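RNA-binding protein RO60 (Deinococcus radiodurans, PDB 2NVO) binds several small RNAs that accumulate during recovery from ultraviolet irradiation, and contributes to the resistance of the bacterium to that radiation. Local coordinates at residues A[492-497]-A[502-507]. Numbering follows the deposited sequence.
Sequences LIVVGL and FSIADP
The ring of Phe502 stands end-on over the backbone of strand 491-496, with its far carbons reaching the chain between Val494 and Gly496. Its CZ lies 3.5 Å from Val494 O, which meets the ring edge near the ring plane, where the slightly positive aromatic hydrogens suit a carbonyl oxygen. On the same end of the ring, Phe502 CE2 comes within 3.8 Å of Gly496 CA. Glycine, with no side chain, lets the end of the ring come down to the main chain.

Beside the ring stands Val494, whose branched side chain serves two neighbours at once. Val494 CG1, anti to the backbone N (chi1 -180°), packs against Phe502 CE1 at 3.7 Å, while Val494 CG2 faces Ile504 and meets Ile504 CG2 at 4.1 Å. A beta-branched residue can thus fill both sides of its position without a long, flexible chain. Ile504 CG2 also makes a looser approach to Leu492 CD2, 4.5 Å away, extending the apolar patch from Val494 to Leu492, two residues back on the same face of the strand.

Asp514 OD2 accepts hydrogen bonds from the backbone N of Ile504 and of Ala505, which probably helps hold this loop where Ile504 meets the strand.

This is one face of the mixed, mostly parallel sheet of the VWFA-like domain, covered by the connection leading from strand 491-496 to strand 512-517. Leu492 and Ile504 both touch Pro475 at helix 475-486, Phe502 reaches over to Asp514 and Val516 on strand 512-517, and strand 491-496 lies between its parallel neighbours 512-517 and 459-464, hydrogen-bonded to both.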
loop_
_atom_site.group_PDB
_atom_site.type_symbol
_atom_site.label_atom_id
_atom_site.label_comp_id
_atom_site.label_asym_id
_atom_site.label_seq_id
_atom_site.Cartn_x
_atom_site.Cartn_y
_atom_site.Cartn_z
ATOM N N LEU A 492 -2.461 15.934 15.093
ATOM C CA LEU A 492 -1.087 16.164 14.642
ATOM C C LEU A 492 -0.547 14.891 13.986
ATOM O O LEU A 492 -0.657 13.806 14.556
ATOM C CB LEU A 492 -0.199 16.533 15.832
ATOM C CG LEU A 492 1.306 16.494 15.537
ATOM C CD1 LEU A 492 1.657 17.566 14.500
ATOM C CD2 LEU A 492 2.124 16.662 16.833
ATOM N N ILE A 493 0.023 15.028 12.793
ATOM C CA ILE A 493 0.703 13.911 12.129
ATOM C C ILE A 493 2.154 14.349 11.984
ATOM O O ILE A 493 2.416 15.441 11.508
ATOM C CB ILE A 493 0.147 13.636 10.709
ATOM C CG1 ILE A 493 -1.381 13.391 10.730
ATOM C CG2 ILE A 493 0.893 12.448 10.051
ATOM C CD1 ILE A 493 -2.014 13.288 9.364
ATOM N N VAL A 494 3.075 13.522 12.456
ATOM C CA VAL A 494 4.499 13.752 12.242
ATOM C C VAL A 494 5.031 12.685 11.280
ATOM O O VAL A 494 4.958 11.487 11.546
ATOM C CB VAL A 494 5.272 13.724 13.591
ATOM C CG1 VAL A 494 6.773 13.976 13.350
ATOM C CG2 VAL A 494 4.697 14.783 14.531
ATOM N N VAL A 495 5.547 13.139 10.145
ATOM C CA VAL A 495 6.082 12.265 9.125
ATOM C C VAL A 495 7.618 12.330 9.095
ATOM O O VAL A 495 8.191 13.352 8.738
ATOM C CB VAL A 495 5.529 12.640 7.739
ATOM C CG1 VAL A 495 6.016 11.595 6.687
ATOM C CG2 VAL A 495 4.022 12.663 7.778
ATOM N N GLY A 496 8.264 11.245 9.501
ATOM C CA GLY A 496 9.700 11.104 9.312
ATOM C C GLY A 496 9.937 10.360 8.033
ATOM O O GLY A 496 9.973 9.121 8.030
ATOM N N LEU A 497 10.093 11.110 6.942
ATOM C CA LEU A 497 10.096 10.549 5.592
ATOM C C LEU A 497 11.189 9.491 5.360
ATOM O O LEU A 497 10.999 8.577 4.580
ATOM C CB LEU A 497 10.207 11.657 4.528
ATOM C CG LEU A 497 8.960 12.543 4.378
ATOM C CD1 LEU A 497 9.371 13.884 3.763
ATOM C CD2 LEU A 497 7.843 11.861 3.591
ATOM N N PHE A 502 11.118 6.919 15.689
ATOM C CA PHE A 502 11.011 8.096 16.545
ATOM C C PHE A 502 9.684 7.981 17.272
ATOM O O PHE A 502 8.861 7.156 16.914
ATOM C CB PHE A 502 11.106 9.400 15.742
ATOM C CG PHE A 502 9.959 9.621 14.775
ATOM C CD1 PHE A 502 8.840 10.362 15.155
ATOM C CD2 PHE A 502 10.010 9.105 13.496
ATOM C CE1 PHE A 502 7.791 10.586 14.273
ATOM C CE2 PHE A 502 8.970 9.320 12.603
ATOM C CZ PHE A 502 7.855 10.063 12.988
ATOM N N SER A 503 9.478 8.762 18.322
ATOM C CA SER A 503 8.192 8.708 19.009
ATOM C C SER A 503 7.767 10.073 19.545
ATOM O O SER A 503 8.453 10.688 20.372
ATOM C CB SER A 503 8.181 7.641 20.110
ATOM O OG SER A 503 9.151 7.918 21.093
ATOM N N ILE A 504 6.628 10.533 19.042
ATOM C CA ILE A 504 6.079 11.839 19.391
ATOM C C ILE A 504 4.650 11.633 19.828
ATOM O O ILE A 504 4.219 12.168 20.847
ATOM C CB ILE A 504 6.057 12.767 18.174
ATOM C CG1 ILE A 504 7.474 12.946 17.605
ATOM C CG2 ILE A 504 5.391 14.105 18.525
ATOM C CD1 ILE A 504 8.168 14.218 17.984
ATOM N N ALA A 505 3.919 10.850 19.038
ATOM C CA ALA A 505 2.537 10.515 19.343
ATOM C C ALA A 505 2.414 9.811 20.690
ATOM O O ALA A 505 3.128 8.845 20.968
ATOM C CB ALA A 505 1.935 9.640 18.237
ATOM N N ASP A 506 1.489 10.297 21.512
ATOM C CA ASP A 506 1.179 9.670 22.792
ATOM C C ASP A 506 0.244 8.485 22.591
ATOM O O ASP A 506 -0.891 8.661 22.166
ATOM C CB ASP A 506 0.521 10.685 23.725
ATOM C CG ASP A 506 0.466 10.204 25.163
ATOM O OD1 ASP A 506 0.265 8.989 25.390
ATOM O OD2 ASP A 506 0.645 11.046 26.062
ATOM N N PRO A 507 0.723 7.270 22.897
ATOM C CA PRO A 507 -0.048 6.036 22.712
ATOM C C PRO A 507 -1.385 6.113 23.437
ATOM O O PRO A 507 -2.364 5.509 22.998
ATOM C CB PRO A 507 0.840 4.971 23.365
ATOM C CG PRO A 507 2.209 5.544 23.331
ATOM C CD PRO A 507 2.022 7.013 23.536
#